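Local structure of alpha-glucosidase (Bacteroides thetaiotaomicron, 5XFM) at residues 78-83 against 92-97; 96-101 against 114-119; 82-87 against 441-446; 276-281 against 482-487. The protein hydrolyses glycosidic bonds as a family 97 glycoside hydrolase, acting both as a beta-L-arabinopyranosidase and as an alpha-galactosidase. The protein carries 1 engineered substitution. All coordinates share one frame; numbering follows the deposited sequence.

Contacts 1 and 2 lie side by side in one antiparallel sheet of the N-terminal domain: strand 91-104 pairs with 69-83 in contact 1 and, through the shared residues A96 and N97, with 110-117 in contact 2, their centres about 12 Å apart. Contact 3, its centre about 15 Å from that of contact 1, packs residues 82-87, at the end of strand 69-83, against helix 441-444, far along the chain in the catalytic domain. Contact 4, its centre about 9 Å from that of contact 3, joins the same two domains again through 276-281 and 482-487. A Y82-D280 hydrogen bond links contact 1 with 4, and E442-S486 links contact 3 with 4.

Contact 1. Residues 78-83 against 92-97; sequences IDTVYQ and VHYRAN
The imidazole of H93 gives its NE2 hydrogen to D79 OD1, a bond of 2.7 Å on the syn side of the carboxylate. OD1 lies close to the plane of the imidazole, whereas the carboxylate is turned 39° from the ring. CG is anti to the backbone N in both, and as the two are not direct partners in the ladder they meet on the diagonal, across the exposed face that also holds V81 and R95. R95 runs past the same acid, its CD 3.8 Å from D79 OD2, while its NH1 is bonded to N97 OD1 of its own strand. The other face is largely apolar and, apart from T80, more enclosed. There V92 lies over one face of the Y82 ring, toward the rim, with V92 CB 3.7 Å from the ring centroid in a CH-pi contact, and I78 CG2 meets the Y94 ring at CE2, 3.8 Å away. A beta-branched valine suits this place, since both its methyls also touch the tyrosine. The phenol OH of Y82 reaches beyond the hairpin to D280. An alanine at Y82 would probably uncover V92 and leave D280 without the hydroxyl bonded to it. Beneath the side chains the backbones run antiparallel at 171°. I78 pairs with A96, T80 with Y94 and Y82 with V92 through two N-H to O bonds each. This is the regular ladder of a beta hairpin, formed by strands 69-83 and 91-104 at the margin of the large antiparallel sheet of the GH97 N-terminal domain.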
# COMPACT_ATOMS: atom_id res chain seq x y z
N ILE A 78 -16.37 -14.77 -14.83
CA ILE A 78 -14.92 -14.82 -14.87
C ILE A 78 -14.40 -15.87 -13.90
O ILE A 78 -14.78 -15.89 -12.72
CB ILE A 78 -14.31 -13.45 -14.56
CG1 ILE A 78 -14.85 -12.40 -15.53
CG2 ILE A 78 -12.79 -13.52 -14.62
CD1 ILE A 78 -14.44 -11.00 -15.22
N ASP A 79 -13.54 -16.74 -14.41
CA ASP A 79 -12.96 -17.82 -13.62
C ASP A 79 -11.56 -18.11 -14.14
O ASP A 79 -11.39 -18.86 -15.10
CB ASP A 79 -13.84 -19.06 -13.68
CG ASP A 79 -13.44 -20.11 -12.66
OD1 ASP A 79 -12.23 -20.23 -12.34
OD2 ASP A 79 -14.33 -20.83 -12.17
N THR A 80 -10.56 -17.54 -13.48
CA THR A 80 -9.19 -17.65 -13.94
C THR A 80 -8.24 -17.86 -12.78
O THR A 80 -8.61 -17.66 -11.63
CB THR A 80 -8.75 -16.39 -14.72
OG1 THR A 80 -9.14 -15.22 -14.00
CG2 THR A 80 -9.40 -16.35 -16.09
N VAL A 81 -7.02 -18.29 -13.08
CA VAL A 81 -5.98 -18.44 -12.07
C VAL A 81 -4.79 -17.59 -12.48
O VAL A 81 -4.41 -17.57 -13.65
CB VAL A 81 -5.55 -19.92 -11.91
CG1 VAL A 81 -4.38 -20.05 -10.93
CG2 VAL A 81 -6.72 -20.76 -11.46
N TYR A 82 -4.21 -16.87 -11.53
CA TYR A 82 -3.01 -16.12 -11.84
C TYR A 82 -1.97 -16.20 -10.71
O TYR A 82 -2.31 -16.41 -9.54
CB TYR A 82 -3.34 -14.65 -12.16
CG TYR A 82 -3.82 -13.78 -11.02
CD1 TYR A 82 -2.92 -13.14 -10.17
CD2 TYR A 82 -5.18 -13.53 -10.83
CE1 TYR A 82 -3.35 -12.31 -9.14
CE2 TYR A 82 -5.62 -12.70 -9.81
CZ TYR A 82 -4.70 -12.10 -8.97
OH TYR A 82 -5.14 -11.27 -7.95
N GLN A 83 -0.71 -16.08 -11.10
CA GLN A 83 0.38 -16.07 -10.13
C GLN A 83 0.90 -14.65 -9.97
O GLN A 83 1.01 -13.91 -10.96
CB GLN A 83 1.52 -17.02 -10.54
CG GLN A 83 1.14 -18.50 -10.68
CD GLN A 83 0.22 -18.77 -11.86
OE1 GLN A 83 0.52 -18.38 -12.99
NE2 GLN A 83 -0.89 -19.46 -11.60
N VAL A 92 -3.67 -16.94 -7.01
CA VAL A 92 -5.06 -16.52 -6.89
C VAL A 92 -6.00 -17.23 -7.87
O VAL A 92 -5.74 -17.28 -9.08
CB VAL A 92 -5.20 -15.00 -7.07
CG1 VAL A 92 -6.66 -14.58 -7.02
CG2 VAL A 92 -4.38 -14.26 -6.01
N HIS A 93 -7.07 -17.79 -7.31
CA HIS A 93 -8.18 -18.30 -8.10
C HIS A 93 -9.29 -17.24 -8.11
O HIS A 93 -10.09 -17.16 -7.18
CB HIS A 93 -8.71 -19.62 -7.53
CG HIS A 93 -9.82 -20.22 -8.34
ND1 HIS A 93 -10.70 -21.15 -7.82
CD2 HIS A 93 -10.18 -20.05 -9.63
CE1 HIS A 93 -11.56 -21.51 -8.76
NE2 HIS A 93 -11.26 -20.85 -9.87
N TYR A 94 -9.30 -16.43 -9.16
CA TYR A 94 -10.24 -15.33 -9.28
C TYR A 94 -11.57 -15.78 -9.93
O TYR A 94 -11.60 -16.24 -11.08
CB TYR A 94 -9.59 -14.20 -10.07
CG TYR A 94 -10.47 -13.00 -10.29
CD1 TYR A 94 -11.15 -12.40 -9.23
CD2 TYR A 94 -10.62 -12.45 -11.56
CE1 TYR A 94 -11.96 -11.29 -9.43
CE2 TYR A 94 -11.42 -11.35 -11.77
CZ TYR A 94 -12.09 -10.77 -10.71
OH TYR A 94 -12.89 -9.68 -10.93
N ARG A 95 -12.65 -15.60 -9.18
CA ARG A 95 -13.99 -16.01 -9.57
C ARG A 95 -14.94 -14.84 -9.31
O ARG A 95 -15.12 -14.43 -8.17
CB ARG A 95 -14.42 -17.25 -8.79
CG ARG A 95 -15.85 -17.73 -8.99
CD ARG A 95 -16.22 -18.03 -10.43
NE ARG A 95 -17.63 -18.44 -10.53
CZ ARG A 95 -18.64 -17.62 -10.82
NH1 ARG A 95 -18.41 -16.34 -11.08
NH2 ARG A 95 -19.88 -18.08 -10.86
N ALA A 96 -15.53 -14.31 -10.38
CA ALA A 96 -16.40 -13.15 -10.23
C ALA A 96 -17.50 -13.12 -11.29
O ALA A 96 -17.40 -13.78 -12.32
CB ALA A 96 -15.59 -11.87 -10.30
N ASN A 97 -18.55 -12.34 -11.03
CA ASN A 97 -19.57 -12.10 -12.04
C ASN A 97 -19.48 -10.68 -12.56
O ASN A 97 -19.34 -9.73 -11.80
CB ASN A 97 -20.96 -12.39 -11.49
CG ASN A 97 -21.20 -13.87 -11.26
OD1 ASN A 97 -20.72 -14.71 -12.02
ND2 ASN A 97 -21.94 -14.20 -10.21

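Contact 2. Residues 96-101 against 114-119; sequences ANELTC and IFRVSD
L99 and F115 lie side by side on the close-packed face of this strand pair, L99 CD2 meeting the ring at CD1 across 4.1 Å. C101 adds its sulfur at the edge of the same ring, SG standing 4.1 Å from F115 CE1. Large apolar groups belong here because a second layer closes over them: V19 from strand 17-20, and L28 and V30 from strand 26-31, press on L99, F115 and V117. The two strands, 91-104 and 110-117, form a beta hairpin within the antiparallel sheet, and the packing of one sheet against another is the beta-sandwich plan expected of the GH97 N-terminal domain. Backbone bonds couple N97 with V117 and L99 with F115, both ways in each pair. Beyond them A96 brings its small CB to 3.3 Å from V117 O, close beside the backbone. The opposite face is looser and polar, with water at its margin. E98 and R116 point the same way from a non-hydrogen-bonded pair, and in a salt bridge R116 NE donates to E98 OE1 at 3.0 Å, using the anti lone pair of that oxygen. NH2 adds only a weak bond. Carboxylate and guanidinium are nearly coplanar, 23° apart. A water donates to the same OE1 at 2.6 Å, and thus several donors grip this one oxygen. I114 CG2 packs alongside the aliphatic part of E98, 3.8 Å from CG.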
# COMPACT_ATOMS: atom_id res chain seq x y z
N ALA A 96 -15.53 -14.31 -10.38
CA ALA A 96 -16.40 -13.15 -10.23
C ALA A 96 -17.50 -13.12 -11.29
O ALA A 96 -17.40 -13.78 -12.32
CB ALA A 96 -15.59 -11.87 -10.30
N ASN A 97 -18.55 -12.34 -11.03
CA ASN A 97 -19.57 -12.10 -12.04
C ASN A 97 -19.48 -10.68 -12.56
O ASN A 97 -19.34 -9.73 -11.80
CB ASN A 97 -20.96 -12.39 -11.49
CG ASN A 97 -21.20 -13.87 -11.26
OD1 ASN A 97 -20.72 -14.71 -12.02
ND2 ASN A 97 -21.94 -14.20 -10.21
N GLU A 98 -19.54 -10.55 -13.88
CA GLU A 98 -19.35 -9.27 -14.55
C GLU A 98 -20.63 -8.74 -15.18
O GLU A 98 -21.27 -9.41 -16.00
CB GLU A 98 -18.28 -9.39 -15.62
CG GLU A 98 -17.93 -8.08 -16.28
CD GLU A 98 -17.01 -8.26 -17.47
OE1 GLU A 98 -15.81 -7.90 -17.36
OE2 GLU A 98 -17.47 -8.77 -18.52
N LEU A 99 -21.01 -7.53 -14.78
CA LEU A 99 -22.15 -6.83 -15.35
C LEU A 99 -21.68 -5.67 -16.21
O LEU A 99 -21.00 -4.78 -15.73
CB LEU A 99 -23.07 -6.31 -14.24
CG LEU A 99 -24.20 -5.40 -14.72
CD1 LEU A 99 -25.14 -6.17 -15.65
CD2 LEU A 99 -24.95 -4.80 -13.55
N THR A 100 -22.04 -5.68 -17.49
CA THR A 100 -21.73 -4.57 -18.37
C THR A 100 -22.99 -3.78 -18.66
O THR A 100 -23.96 -4.31 -19.19
CB THR A 100 -21.09 -5.02 -19.70
OG1 THR A 100 -19.91 -5.79 -19.44
CG2 THR A 100 -20.72 -3.81 -20.54
N CYS A 101 -22.98 -2.51 -18.28
CA CYS A 101 -24.11 -1.61 -18.49
C CYS A 101 -23.81 -0.61 -19.60
O CYS A 101 -22.76 0.04 -19.61
CB CYS A 101 -24.45 -0.88 -17.20
SG CYS A 101 -25.00 -1.99 -15.88
N ILE A 114 -18.74 -1.05 -16.11
CA ILE A 114 -18.49 -2.48 -15.89
C ILE A 114 -18.25 -2.78 -14.42
O ILE A 114 -17.37 -2.18 -13.80
CB ILE A 114 -17.26 -2.98 -16.69
CG1 ILE A 114 -17.50 -2.85 -18.19
CG2 ILE A 114 -16.96 -4.43 -16.34
CD1 ILE A 114 -17.15 -1.51 -18.75
N PHE A 115 -19.02 -3.73 -13.90
CA PHE A 115 -18.89 -4.22 -12.53
C PHE A 115 -18.36 -5.64 -12.50
O PHE A 115 -18.88 -6.52 -13.17
CB PHE A 115 -20.24 -4.18 -11.81
CG PHE A 115 -20.90 -2.83 -11.79
CD1 PHE A 115 -21.70 -2.42 -12.84
CD2 PHE A 115 -20.73 -1.98 -10.71
CE1 PHE A 115 -22.32 -1.18 -12.82
CE2 PHE A 115 -21.34 -0.74 -10.67
CZ PHE A 115 -22.14 -0.33 -11.73
N ARG A 116 -17.29 -5.87 -11.75
CA ARG A 116 -16.81 -7.23 -11.48
C ARG A 116 -16.96 -7.52 -10.00
O ARG A 116 -16.32 -6.89 -9.17
CB ARG A 116 -15.37 -7.39 -11.94
CG ARG A 116 -15.21 -7.35 -13.44
CD ARG A 116 -13.75 -7.34 -13.87
NE ARG A 116 -13.65 -7.28 -15.32
CZ ARG A 116 -12.50 -7.13 -15.99
NH1 ARG A 116 -11.36 -7.00 -15.32
NH2 ARG A 116 -12.51 -7.08 -17.31
N VAL A 117 -17.82 -8.48 -9.68
CA VAL A 117 -18.11 -8.78 -8.29
C VAL A 117 -17.64 -10.18 -7.92
O VAL A 117 -18.21 -11.17 -8.38
CB VAL A 117 -19.61 -8.64 -7.99
CG1 VAL A 117 -19.86 -8.74 -6.50
CG2 VAL A 117 -20.13 -7.31 -8.52
N SER A 118 -16.60 -10.25 -7.10
CA SER A 118 -16.19 -11.52 -6.50
C SER A 118 -16.92 -11.66 -5.16
O SER A 118 -17.81 -10.86 -4.87
CB SER A 118 -14.67 -11.59 -6.33
OG SER A 118 -14.18 -10.55 -5.51
N ASP A 119 -16.57 -12.67 -4.37
CA ASP A 119 -17.31 -12.95 -3.13
C ASP A 119 -17.39 -11.76 -2.18
O ASP A 119 -18.42 -11.54 -1.54
CB ASP A 119 -16.70 -14.13 -2.38
CG ASP A 119 -17.10 -15.47 -2.97
OD1 ASP A 119 -18.19 -15.57 -3.57
OD2 ASP A 119 -16.31 -16.43 -2.81
O HOH W 1 -15.06 -6.81 -19.59

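Contact 3. Residues 82-87 against 441-446; sequences YQQTRI and WERMYP
R443 reaches from helix 441-444 with its guanidinium set against the CB-CD1 side of Y82, the two planes 37° apart. Y82 CD1 sits 3.6 Å above the guanidinium plane, toward its rim, and R443 NE stands above the rim of the ring, on the face opposite the one that V92 covers. Against Q84 the guanidinium is turned nearly at right angles, 89° between the planes, and NH1 gives Q84 OE1 a bond of 2.9 Å that lies in both planes. The same NH1 makes a weak bond to Q83 O. CG of Q84 is anti to the backbone N, and the bend at chi2 (60°) brings CD back toward the helix; its NE2 donates to T85 O. An alanine in place of R443 would probably leave Q84 OE1 without this donor and open a gap beside Y82 CB and CD1.

R86 is oriented differently, its guanidinium set at the end of the helix. NE donates almost straight to T85 OG1 at 2.9 Å, which fixes the rotation of the group. NH1 bonds to Y445 O, also 2.9 Å, and to Y448 O, while NH2 reaches R443 O through a water. P446 O lies over one face, 3.2 Å above the plane.

Arginine suits both places because its many N-H groups can serve several acceptors at once. Backbone carbonyls, a side-chain amide, a hydroxyl and a water receive the two cations, and the carbonyl-rich end of the helix is likely to help stabilise the buried charge of R86.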
# COMPACT_ATOMS: atom_id res chain seq x y z
N TYR A 82 -4.21 -16.87 -11.53
CA TYR A 82 -3.01 -16.12 -11.84
C TYR A 82 -1.97 -16.20 -10.71
O TYR A 82 -2.31 -16.41 -9.54
CB TYR A 82 -3.34 -14.65 -12.16
CG TYR A 82 -3.82 -13.78 -11.02
CD1 TYR A 82 -2.92 -13.14 -10.17
CD2 TYR A 82 -5.18 -13.53 -10.83
CE1 TYR A 82 -3.35 -12.31 -9.14
CE2 TYR A 82 -5.62 -12.70 -9.81
CZ TYR A 82 -4.70 -12.10 -8.97
OH TYR A 82 -5.14 -11.27 -7.95
N GLN A 83 -0.71 -16.08 -11.10
CA GLN A 83 0.38 -16.07 -10.13
C GLN A 83 0.90 -14.65 -9.97
O GLN A 83 1.01 -13.91 -10.96
CB GLN A 83 1.52 -17.02 -10.54
CG GLN A 83 1.14 -18.50 -10.68
CD GLN A 83 0.22 -18.77 -11.86
OE1 GLN A 83 0.52 -18.38 -12.99
NE2 GLN A 83 -0.89 -19.46 -11.60
N GLN A 84 1.19 -14.25 -8.74
CA GLN A 84 1.70 -12.92 -8.48
C GLN A 84 2.68 -12.91 -7.32
O GLN A 84 2.33 -13.32 -6.21
CB GLN A 84 0.54 -11.96 -8.19
CG GLN A 84 0.95 -10.50 -8.05
CD GLN A 84 1.61 -9.95 -9.31
OE1 GLN A 84 1.10 -10.12 -10.41
NE2 GLN A 84 2.74 -9.28 -9.14
N THR A 85 3.90 -12.45 -7.57
CA THR A 85 4.88 -12.28 -6.51
C THR A 85 4.73 -10.90 -5.89
O THR A 85 4.03 -10.05 -6.44
CB THR A 85 6.32 -12.44 -7.02
OG1 THR A 85 6.60 -11.40 -7.97
CG2 THR A 85 6.51 -13.79 -7.67
N ARG A 86 5.39 -10.69 -4.75
CA ARG A 86 5.47 -9.38 -4.09
C ARG A 86 4.15 -8.89 -3.47
O ARG A 86 3.99 -7.69 -3.24
CB ARG A 86 5.99 -8.33 -5.07
CG ARG A 86 7.39 -8.59 -5.60
CD ARG A 86 7.61 -7.84 -6.91
NE ARG A 86 6.95 -8.51 -8.02
CZ ARG A 86 6.42 -7.88 -9.07
NH1 ARG A 86 6.47 -6.56 -9.17
NH2 ARG A 86 5.83 -8.58 -10.03
N ILE A 87 3.20 -9.79 -3.25
CA ILE A 87 1.97 -9.43 -2.55
C ILE A 87 1.69 -10.45 -1.44
O ILE A 87 2.52 -11.33 -1.19
CB ILE A 87 0.74 -9.35 -3.50
CG1 ILE A 87 0.41 -10.71 -4.09
CG2 ILE A 87 0.98 -8.33 -4.61
CD1 ILE A 87 -0.98 -10.78 -4.71
N TRP A 441 0.27 -1.91 -8.51
CA TRP A 441 1.53 -1.74 -9.24
C TRP A 441 2.45 -2.98 -9.29
O TRP A 441 3.22 -3.12 -10.24
CB TRP A 441 2.29 -0.54 -8.67
CG TRP A 441 1.68 0.78 -9.10
CD1 TRP A 441 0.49 0.95 -9.77
CD2 TRP A 441 2.24 2.09 -8.95
NE1 TRP A 441 0.28 2.28 -10.01
CE2 TRP A 441 1.33 3.00 -9.52
CE3 TRP A 441 3.42 2.58 -8.38
CZ2 TRP A 441 1.56 4.38 -9.54
CZ3 TRP A 441 3.65 3.95 -8.39
CH2 TRP A 441 2.73 4.83 -8.97
N GLU A 442 2.33 -3.89 -8.32
CA GLU A 442 3.14 -5.12 -8.34
C GLU A 442 2.85 -5.96 -9.58
O GLU A 442 3.76 -6.50 -10.22
CB GLU A 442 2.88 -5.97 -7.09
CG GLU A 442 3.38 -5.39 -5.76
CD GLU A 442 2.33 -4.57 -5.03
OE1 GLU A 442 1.35 -4.14 -5.69
OE2 GLU A 442 2.47 -4.37 -3.80
N ARG A 443 1.57 -6.07 -9.94
CA ARG A 443 1.18 -6.83 -11.11
C ARG A 443 1.44 -6.03 -12.37
O ARG A 443 1.93 -6.56 -13.36
CB ARG A 443 -0.29 -7.24 -11.04
CG ARG A 443 -0.70 -8.18 -12.16
CD ARG A 443 -1.81 -9.11 -11.71
NE ARG A 443 -2.21 -10.01 -12.78
CZ ARG A 443 -1.59 -11.16 -13.04
NH1 ARG A 443 -0.54 -11.53 -12.31
NH2 ARG A 443 -2.02 -11.94 -14.04
N MET A 444 1.10 -4.74 -12.34
CA MET A 444 1.29 -3.90 -13.51
C MET A 444 2.77 -3.78 -13.92
O MET A 444 3.07 -3.74 -15.12
CB MET A 444 0.68 -2.53 -13.28
CG MET A 444 -0.83 -2.58 -13.17
SD MET A 444 -1.57 -1.19 -12.30
CE MET A 444 -1.35 0.13 -13.48
N TYR A 445 3.67 -3.74 -12.94
CA TYR A 445 5.11 -3.54 -13.19
C TYR A 445 6.01 -4.61 -12.55
O TYR A 445 6.19 -4.61 -11.33
CB TYR A 445 5.55 -2.16 -12.69
CG TYR A 445 4.69 -1.03 -13.19
CD1 TYR A 445 4.87 -0.49 -14.46
CD2 TYR A 445 3.67 -0.50 -12.39
CE1 TYR A 445 4.08 0.55 -14.91
CE2 TYR A 445 2.88 0.53 -12.84
CZ TYR A 445 3.09 1.05 -14.10
OH TYR A 445 2.29 2.08 -14.54
N PRO A 446 6.60 -5.49 -13.37
CA PRO A 446 7.42 -6.63 -12.93
C PRO A 446 8.59 -6.25 -12.01
O PRO A 446 8.99 -7.07 -11.19
CB PRO A 446 7.96 -7.21 -14.24
CG PRO A 446 6.99 -6.77 -15.28
CD PRO A 446 6.47 -5.43 -14.84
O HOH W 2 4.17 -8.45 -12.58

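Contact 4. Residues 276-281 against 482-487; sequences TVPWDV and NTVGSM
The short, weakly bonded helix 277-280 of the N-terminal region meets a loop of the catalytic domain that lies between barrel strands 448-451 and 526-528, and P278 and W279 make the touch. P278 CG rests against V484, 3.9 Å from its CB and 3.6 Å from its carbonyl O. W279 brings the six-membered part of its indole to the same peptide: CZ2 stands 3.4 Å from V484 O, approached obliquely, while G485 CA lies at the ring edge, 3.9 Å from CZ2. The ring is steadied from its own side by P278 CB, which covers the middle of one face. G485 adopts phi 174°, psi 164°, a conformation open chiefly to a residue without a side chain, and N482 ND2 ties the turn locally by donating to G485 O at 2.8 Å. The helical turn is likewise pinned, T276 O accepting from both W279 N and D280 N. No hydrogen bond crosses directly between the segments, so their cohesion probably rests on van der Waals contact of the proline and indole rings with V484 and the backbone of 483-485, and E442 supplies a polar link, its two carboxylate oxygens bonding to W279 NE1 and S486 OG.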
# COMPACT_ATOMS: atom_id res chain seq x y z
N THR A 276 -7.65 -9.32 -2.66
CA THR A 276 -6.69 -9.23 -3.75
C THR A 276 -7.20 -8.38 -4.90
O THR A 276 -6.61 -8.37 -5.98
CB THR A 276 -6.29 -10.63 -4.28
OG1 THR A 276 -7.47 -11.36 -4.64
CG2 THR A 276 -5.54 -11.41 -3.21
N VAL A 277 -8.27 -7.63 -4.66
CA VAL A 277 -8.87 -6.85 -5.74
C VAL A 277 -7.93 -5.80 -6.39
O VAL A 277 -8.10 -5.50 -7.57
CB VAL A 277 -10.19 -6.16 -5.27
CG1 VAL A 277 -9.94 -4.97 -4.35
CG2 VAL A 277 -11.05 -5.75 -6.47
N PRO A 278 -6.90 -5.27 -5.68
CA PRO A 278 -6.01 -4.40 -6.47
C PRO A 278 -5.33 -5.12 -7.63
O PRO A 278 -4.93 -4.48 -8.60
CB PRO A 278 -4.96 -3.95 -5.44
CG PRO A 278 -5.61 -4.10 -4.13
CD PRO A 278 -6.53 -5.25 -4.24
N TRP A 279 -5.18 -6.44 -7.52
CA TRP A 279 -4.50 -7.23 -8.54
C TRP A 279 -5.47 -8.08 -9.38
O TRP A 279 -5.10 -8.58 -10.45
CB TRP A 279 -3.43 -8.09 -7.86
CG TRP A 279 -2.54 -7.24 -6.99
CD1 TRP A 279 -1.51 -6.45 -7.41
CD2 TRP A 279 -2.64 -7.05 -5.57
NE1 TRP A 279 -0.95 -5.79 -6.34
CE2 TRP A 279 -1.62 -6.15 -5.20
CE3 TRP A 279 -3.48 -7.57 -4.58
CZ2 TRP A 279 -1.42 -5.75 -3.88
CZ3 TRP A 279 -3.28 -7.17 -3.27
CH2 TRP A 279 -2.26 -6.27 -2.93
N ASP A 280 -6.71 -8.25 -8.92
CA ASP A 280 -7.69 -9.07 -9.64
C ASP A 280 -8.04 -8.54 -11.03
O ASP A 280 -8.29 -9.31 -11.95
CB ASP A 280 -8.99 -9.20 -8.84
CG ASP A 280 -8.88 -10.16 -7.68
OD1 ASP A 280 -7.89 -10.94 -7.63
OD2 ASP A 280 -9.79 -10.16 -6.84
N VAL A 281 -8.04 -7.23 -11.18
CA VAL A 281 -8.57 -6.62 -12.40
C VAL A 281 -7.53 -5.87 -13.22
O VAL A 281 -7.89 -5.09 -14.11
CB VAL A 281 -9.73 -5.66 -12.05
CG1 VAL A 281 -10.89 -6.43 -11.43
CG2 VAL A 281 -9.25 -4.59 -11.09
N ASN A 482 -1.55 -1.22 3.96
CA ASN A 482 -0.73 -2.32 3.47
C ASN A 482 -1.56 -3.43 2.79
O ASN A 482 -1.02 -4.24 2.02
CB ASN A 482 0.11 -2.87 4.64
CG ASN A 482 1.26 -3.73 4.18
OD1 ASN A 482 1.71 -4.61 4.91
ND2 ASN A 482 1.75 -3.49 2.97
N THR A 483 -2.87 -3.47 3.06
CA THR A 483 -3.73 -4.50 2.48
C THR A 483 -3.90 -4.34 0.96
O THR A 483 -4.16 -5.31 0.26
CB THR A 483 -5.14 -4.52 3.15
OG1 THR A 483 -5.74 -5.80 2.98
CG2 THR A 483 -6.08 -3.47 2.57
N VAL A 484 -3.77 -3.12 0.45
CA VAL A 484 -3.90 -2.91 -0.99
C VAL A 484 -2.56 -2.85 -1.71
O VAL A 484 -2.53 -2.70 -2.93
CB VAL A 484 -4.68 -1.61 -1.31
CG1 VAL A 484 -6.06 -1.64 -0.67
CG2 VAL A 484 -3.89 -0.40 -0.83
N GLY A 485 -1.46 -2.96 -0.97
CA GLY A 485 -0.16 -2.89 -1.62
C GLY A 485 1.07 -2.87 -0.73
O GLY A 485 0.98 -2.61 0.48
N SER A 486 2.22 -3.13 -1.34
CA SER A 486 3.50 -3.16 -0.65
C SER A 486 3.76 -1.86 0.08
O SER A 486 3.58 -0.77 -0.46
CB SER A 486 4.65 -3.43 -1.62
OG SER A 486 4.58 -4.74 -2.15
N MET A 487 4.20 -1.99 1.33
CA MET A 487 4.50 -0.84 2.18
C MET A 487 5.94 -0.90 2.70
O MET A 487 6.26 -1.74 3.54
CB MET A 487 3.52 -0.79 3.34
CG MET A 487 3.64 0.42 4.24
SD MET A 487 2.38 0.35 5.53
CE MET A 487 2.93 -1.08 6.47